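Local coordinates for hypothetical protein (Clostridium sporogenes ATCC 15579, PDB 4QRK) that is of unknown function but probably acts in cell adhesion, as a right-handed beta-helix protein of the DUF2154 family, at residues Leu29-Gly34 and Asn91-Asn96; Lys115-Lys120 and Asp136-Gly141. One frame throughout, in Å; residues are numbered along the deposited sequence. Where two conformers were deposited one is given.

Contact 1. Residues Leu29-Gly34 and Asn91-Asn96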
loop_
_atom_site.group_PDB
_atom_site.type_symbol
_atom_site.label_atom_id
_atom_site.label_comp_id
_atom_site.label_asym_id
_atom_site.label_seq_id
_atom_site.Cartn_x
_atom_site.Cartn_y
_atom_site.Cartn_z
ATOM N N LEU A 29 -0.674 9.050 -0.138
ATOM C CA LEU A 29 0.576 9.121 0.633
ATOM C C LEU A 29 1.787 9.398 -0.285
ATOM O O LEU A 29 1.988 8.736 -1.305
ATOM C CB LEU A 29 0.802 7.825 1.418
ATOM C CG LEU A 29 -0.255 7.425 2.448
ATOM C CD1 LEU A 29 -0.003 6.069 3.093
ATOM C CD2 LEU A 29 -0.378 8.429 3.572
ATOM N N ASN A 30 2.566 10.413 0.060
ATOM C CA ASN A 30 3.797 10.736 -0.677
ATOM C C ASN A 30 4.948 10.677 0.258
ATOM O O ASN A 30 5.037 11.499 1.152
ATOM C CB ASN A 30 3.727 12.128 -1.275
ATOM C CG ASN A 30 2.549 12.278 -2.154
ATOM O OD1 ASN A 30 2.473 11.630 -3.184
ATOM N ND2 ASN A 30 1.599 13.107 -1.751
ATOM N N PHE A 31 5.818 9.697 0.058
ATOM C CA PHE A 31 6.771 9.339 1.082
ATOM C C PHE A 31 8.098 9.234 0.384
ATOM O O PHE A 31 8.234 8.462 -0.549
ATOM C CB PHE A 31 6.339 7.995 1.638
ATOM C CG PHE A 31 7.138 7.521 2.833
ATOM C CD1 PHE A 31 6.816 7.951 4.105
ATOM C CD2 PHE A 31 8.171 6.587 2.684
ATOM C CE1 PHE A 31 7.521 7.490 5.215
ATOM C CE2 PHE A 31 8.881 6.120 3.788
ATOM C CZ PHE A 31 8.541 6.560 5.059
ATOM N N GLY A 32 9.066 10.028 0.805
ATOM C CA GLY A 32 10.344 10.088 0.132
ATOM C C GLY A 32 11.261 8.945 0.495
ATOM O O GLY A 32 11.740 8.239 -0.385
ATOM N N VAL A 33 11.542 8.774 1.788
ATOM C CA VAL A 33 12.521 7.775 2.205
ATOM C C VAL A 33 12.185 7.259 3.590
ATOM O O VAL A 33 11.695 8.005 4.439
ATOM C CB VAL A 33 14.002 8.294 2.133
ATOM C CG1 VAL A 33 14.201 9.512 2.994
ATOM C CG2 VAL A 33 14.932 7.242 2.599
ATOM N N GLY A 34 12.376 5.964 3.796
ATOM C CA GLY A 34 12.241 5.370 5.111
ATOM C C GLY A 34 11.313 4.167 5.174
ATOM O O GLY A 34 11.267 3.323 4.278
ATOM N N ASN A 91 13.120 7.930 9.481
ATOM C CA ASN A 91 11.839 8.422 8.994
ATOM C C ASN A 91 10.865 7.274 8.921
ATOM O O ASN A 91 10.944 6.398 8.040
ATOM C CB ASN A 91 11.964 9.061 7.610
ATOM C CG ASN A 91 10.731 9.866 7.255
ATOM O OD1 ASN A 91 10.381 10.807 7.965
ATOM N ND2 ASN A 91 10.075 9.515 6.162
ATOM N N GLU A 92 9.917 7.280 9.837
ATOM C CA GLU A 92 8.985 6.171 9.976
ATOM C C GLU A 92 7.553 6.684 10.169
ATOM O O GLU A 92 7.298 7.566 10.995
ATOM C CB GLU A 92 9.422 5.264 11.141
ATOM C CG GLU A 92 8.620 3.965 11.311
ATOM C CD GLU A 92 9.044 3.175 12.573
ATOM O OE1 GLU A 92 10.030 2.418 12.491
ATOM O OE2 GLU A 92 8.418 3.335 13.650
ATOM N N TRP A 93 6.632 6.108 9.387
ATOM C CA TRP A 93 5.225 6.395 9.495
ATOM C C TRP A 93 4.499 5.093 9.822
ATOM O O TRP A 93 4.575 4.083 9.095
ATOM C CB TRP A 93 4.646 6.962 8.189
ATOM C CG TRP A 93 5.159 8.302 7.732
ATOM C CD1 TRP A 93 6.168 9.064 8.278
ATOM C CD2 TRP A 93 4.701 9.002 6.574
ATOM N NE1 TRP A 93 6.341 10.215 7.531
ATOM C CE2 TRP A 93 5.472 10.181 6.463
ATOM C CE3 TRP A 93 3.711 8.738 5.623
ATOM C CZ2 TRP A 93 5.264 11.111 5.443
ATOM C CZ3 TRP A 93 3.523 9.651 4.599
ATOM C CH2 TRP A 93 4.298 10.823 4.517
ATOM N N ASN A 94 3.783 5.117 10.921
ATOM C CA ASN A 94 3.015 3.946 11.337
ATOM C C ASN A 94 1.571 4.331 11.414
ATOM O O ASN A 94 1.199 5.132 12.252
ATOM C CB ASN A 94 3.507 3.490 12.701
ATOM C CG ASN A 94 4.973 3.181 12.700
ATOM O OD1 ASN A 94 5.385 2.209 12.109
ATOM N ND2 ASN A 94 5.772 4.037 13.314
ATOM N N ILE A 95 0.773 3.809 10.492
ATOM C CA ILE A 95 -0.587 4.275 10.277
ATOM C C ILE A 95 -1.625 3.193 10.581
ATOM O O ILE A 95 -1.480 2.058 10.108
ATOM C CB ILE A 95 -0.736 4.750 8.811
ATOM C CG1 ILE A 95 0.151 6.004 8.603
ATOM C CG2 ILE A 95 -2.202 5.039 8.464
ATOM C CD1 ILE A 95 0.214 6.454 7.173
ATOM N N ASN A 96 -2.637 3.530 11.387
ATOM C CA ASN A 96 -3.763 2.624 11.628
ATOM C C ASN A 96 -4.990 3.191 10.920
ATOM O O ASN A 96 -5.311 4.390 11.074
ATOM C CB ASN A 96 -4.151 2.429 13.125
ATOM C CG ASN A 96 -3.033 1.932 14.023
ATOM O OD1 ASN A 96 -2.967 2.351 15.197
ATOM N ND2 ASN A 96 -2.190 1.037 13.542
#
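Between the two sheets of the right-handed beta-helix, strand 29-32 on one wall faces strand 91-96 on the other, where Phe-31 and Trp-93 pack together in the core. The strand axes approach to 9.4 Å at their closest and run nearly antiparallel, at 155°, so between the strands it is mostly side chains that meet. The aromatic pair is T-shaped: the edge of Phe-31 is directed at the face of the Trp-93 indole, the two planes being 82° apart. Phe-31 CD1 comes within 3.4 Å of Trp-93 CD2, above the middle of the indole, and the two side chains slide past each other in opposite directions. Two long aromatic side chains suit this place because they can span the distance between the walls, the edge of one resting on the broad face of the other. Phe-50 adds a second edge-to-face partner to Trp-93, while Leu-36 also packs against it. Further along, branched aliphatic groups continue the core: Leu-29 and Ile-95 meet tip to tip, CD1 to CD1 at 4.1 Å, and Leu-29 CD2 lies 4.2 Å from Trp-93 CZ3. At the other end the chain turns the corner at Val-33 and Gly-34, and here a polar residue serves. Buried Asn-91 reaches in so that its amide satisfies a main-chain carbonyl of the turn, and Phe-31 CE1 packs 3.4 Å from Asn-91 ND2. Gly-34 fits because a beta carbon would collide with Asn-91 O; instead its CA approaches Asn-91 O at 3.4 Å in a CA-H...O contact. The hydrogen bond from Asn-91 ND2 to Val-33 O is 2.8 Å long and nearly in line with the carbonyl, with a C=O...N angle of 168°.

Contact 2. Residues Lys115-Lys120 and Asp136-Gly141; sequences KADLSK and DLDISG
Parallel strands 115-117 and 136-138 are neighbours in one sheet of the beta-helix, with Lys-115 beside Asp-136, Ala-116 beside Leu-137 and Asp-117 beside Asp-138. Three backbone hydrogen bonds join them: Ala-116 N to Asp-136 O, Asp-138 N to Ala-116 O at 2.8 Å, and Leu-118 N to Asp-138 O, which carries the pairing into the turn. Apolar contacts lie on the inner face. The methyl of Ala-116 meets the CD2 branch of Leu-137, whose end turns toward it, CB to CD2 at 3.6 Å. Just beyond, Leu-118 and Ile-139 lie side by side and point the same way, Leu-118 CD1 against Ile-139 CG2 at 4.0 Å; Leu-123 of strand 123-130 packs on both. On the polar face a water links Lys-115 NZ, from which it accepts, to Asp-136 OD1, to which it donates; no salt bridge forms. Asp-117 and Asp-138 stand alongside, Asp-117 OD1 4.0 Å from Asp-138 OD2; the salt bridge of Asp-138 OD2 with Lys-220 may ease the likely repulsion. Where the turns meet, a beta carbon on Gly-141 would collide with Ser-119 O; its CA makes a CA-H...O contact with Ser-119 O at 3.3 Å. Each aspartate, its CG anti to the backbone N (chi1 179° and -173°), forms an Asx turn after its strand. Asp-138 OD1 takes the Ser-140 hydroxyl on its syn lone pair and Ser-140 N nearly along its C-O axis. Asp-117 OD1 likewise accepts Ser-119 OG on its syn lone pair, but Ser-119 N, 3.0 Å from Asp-117 OD1, approaches from above the carboxylate plane.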
loop_
_atom_site.group_PDB
_atom_site.type_symbol
_atom_site.label_atom_id
_atom_site.label_comp_id
_atom_site.label_asym_id
_atom_site.label_seq_id
_atom_site.Cartn_x
_atom_site.Cartn_y
_atom_site.Cartn_z
ATOM N N LYS A 115 5.253 -1.771 4.272
ATOM C CA LYS A 115 4.586 -2.955 4.806
ATOM C C LYS A 115 3.165 -2.593 5.163
ATOM O O LYS A 115 2.895 -1.581 5.838
ATOM C CB LYS A 115 5.310 -3.460 6.051
ATOM C CG LYS A 115 6.737 -3.928 5.855
ATOM C CD LYS A 115 7.192 -4.634 7.142
ATOM C CE LYS A 115 8.696 -4.784 7.296
ATOM N NZ LYS A 115 9.432 -4.865 6.007
ATOM N N ALA A 116 2.230 -3.402 4.688
ATOM C CA ALA A 116 0.827 -3.124 4.959
ATOM C C ALA A 116 -0.023 -4.372 5.114
ATOM O O ALA A 116 0.023 -5.299 4.291
ATOM C CB ALA A 116 0.194 -2.208 3.865
ATOM N N ASP A 117 -0.799 -4.365 6.182
ATOM C CA ASP A 117 -1.841 -5.341 6.370
ATOM C C ASP A 117 -3.121 -4.678 6.033
ATOM O O ASP A 117 -3.630 -3.864 6.808
ATOM C CB ASP A 117 -1.918 -5.828 7.803
ATOM C CG ASP A 117 -3.050 -6.854 8.003
ATOM O OD1 ASP A 117 -3.559 -7.398 7.004
ATOM O OD2 ASP A 117 -3.460 -7.082 9.155
ATOM N N LEU A 118 -3.684 -5.041 4.880
ATOM C CA LEU A 118 -4.949 -4.465 4.445
ATOM C C LEU A 118 -6.041 -5.527 4.429
ATOM O O LEU A 118 -7.101 -5.321 3.870
ATOM C CB LEU A 118 -4.819 -3.863 3.046
ATOM C CG LEU A 118 -3.737 -2.792 2.840
ATOM C CD1 LEU A 118 -3.591 -2.385 1.384
ATOM C CD2 LEU A 118 -3.914 -1.550 3.757
ATOM N N SER A 119 -5.801 -6.643 5.087
ATOM C CA SER A 119 -6.764 -7.742 5.098
ATOM C C SER A 119 -8.018 -7.412 5.868
ATOM O O SER A 119 -9.005 -8.036 5.658
ATOM C CB SER A 119 -6.153 -9.003 5.682
ATOM O OG SER A 119 -5.702 -8.781 7.015
ATOM N N LYS A 120 -7.993 -6.412 6.732
ATOM C CA LYS A 120 -9.182 -6.060 7.514
ATOM C C LYS A 120 -9.852 -4.787 7.058
ATOM O O LYS A 120 -10.813 -4.351 7.652
ATOM C CB LYS A 120 -8.816 -5.941 9.000
ATOM C CG LYS A 120 -8.347 -7.292 9.540
ATOM C CD LYS A 120 -8.144 -7.227 11.001
ATOM C CE LYS A 120 -8.128 -8.588 11.613
ATOM N NZ LYS A 120 -7.934 -8.461 13.085
ATOM N N ASP A 136 5.669 -5.181 0.904
ATOM C CA ASP A 136 5.073 -6.436 1.455
ATOM C C ASP A 136 3.657 -6.131 1.864
ATOM O O ASP A 136 3.434 -5.300 2.769
ATOM C CB ASP A 136 5.842 -6.966 2.682
ATOM C CG ASP A 136 7.242 -7.450 2.349
ATOM O OD1 ASP A 136 8.176 -6.617 2.300
ATOM O OD2 ASP A 136 7.416 -8.677 2.178
ATOM N N LEU A 137 2.690 -6.770 1.209
ATOM C CA LEU A 137 1.295 -6.421 1.345
ATOM C C LEU A 137 0.450 -7.626 1.589
ATOM O O LEU A 137 0.537 -8.621 0.829
ATOM C CB LEU A 137 0.762 -5.823 0.043
ATOM C CG LEU A 137 1.130 -4.457 -0.447
ATOM C CD1 LEU A 137 0.550 -4.282 -1.837
ATOM C CD2 LEU A 137 0.541 -3.469 0.525
ATOM N N ASP A 138 -0.353 -7.550 2.636
ATOM C CA ASP A 138 -1.337 -8.565 2.920
ATOM C C ASP A 138 -2.651 -8.000 2.456
ATOM O O ASP A 138 -3.214 -7.089 3.047
ATOM C CB ASP A 138 -1.383 -8.926 4.394
ATOM C CG ASP A 138 -2.291 -10.108 4.670
ATOM O OD1 ASP A 138 -3.256 -10.337 3.878
ATOM O OD2 ASP A 138 -2.038 -10.810 5.675
ATOM N N ILE A 139 -3.129 -8.537 1.352
ATOM C CA ILE A 139 -4.459 -8.181 0.871
ATOM C C ILE A 139 -5.266 -9.458 0.760
ATOM O O ILE A 139 -5.902 -9.720 -0.246
ATOM C CB ILE A 139 -4.429 -7.418 -0.457
ATOM C CG1 ILE A 139 -3.470 -8.064 -1.419
ATOM C CG2 ILE A 139 -3.915 -6.015 -0.259
ATOM C CD1 ILE A 139 -3.655 -7.571 -2.866
ATOM N N SER A 140 -5.292 -10.215 1.849
ATOM C CA SER A 140 -5.912 -11.541 1.870
ATOM C C SER A 140 -7.291 -11.522 2.555
ATOM O O SER A 140 -7.807 -12.536 2.967
ATOM C CB SER A 140 -4.965 -12.555 2.554
ATOM O OG SER A 140 -4.823 -12.300 3.961
ATOM N N GLY A 141 -7.890 -10.358 2.656
ATOM C CA GLY A 141 -9.223 -10.250 3.212
ATOM C C GLY A 141 -10.333 -10.873 2.344
ATOM O O GLY A 141 -10.181 -11.117 1.134
HETATM O O HOH W 1 8.674 -4.289 3.061
#

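From the N terminus, strand 24-32 leads into the corner at 33-34, and the chain then passes through strands 35-42, 46-52, 60-66 and 69-75 before strand 91-98 returns to close contact 1, a span of 56 residues. Contact 2 opens only afterwards and closes over 15 residues through strand 123-130, so the two loops follow in series, without nesting or crossing. Contact 1 ties one sheet to the other through the core, whereas contact 2 joins adjacent strands within a single sheet. That sheet also includes strand 91-98, with strand 35-42 between it and 113-117. The contact centres are about 16 Å apart, and their atoms do not touch.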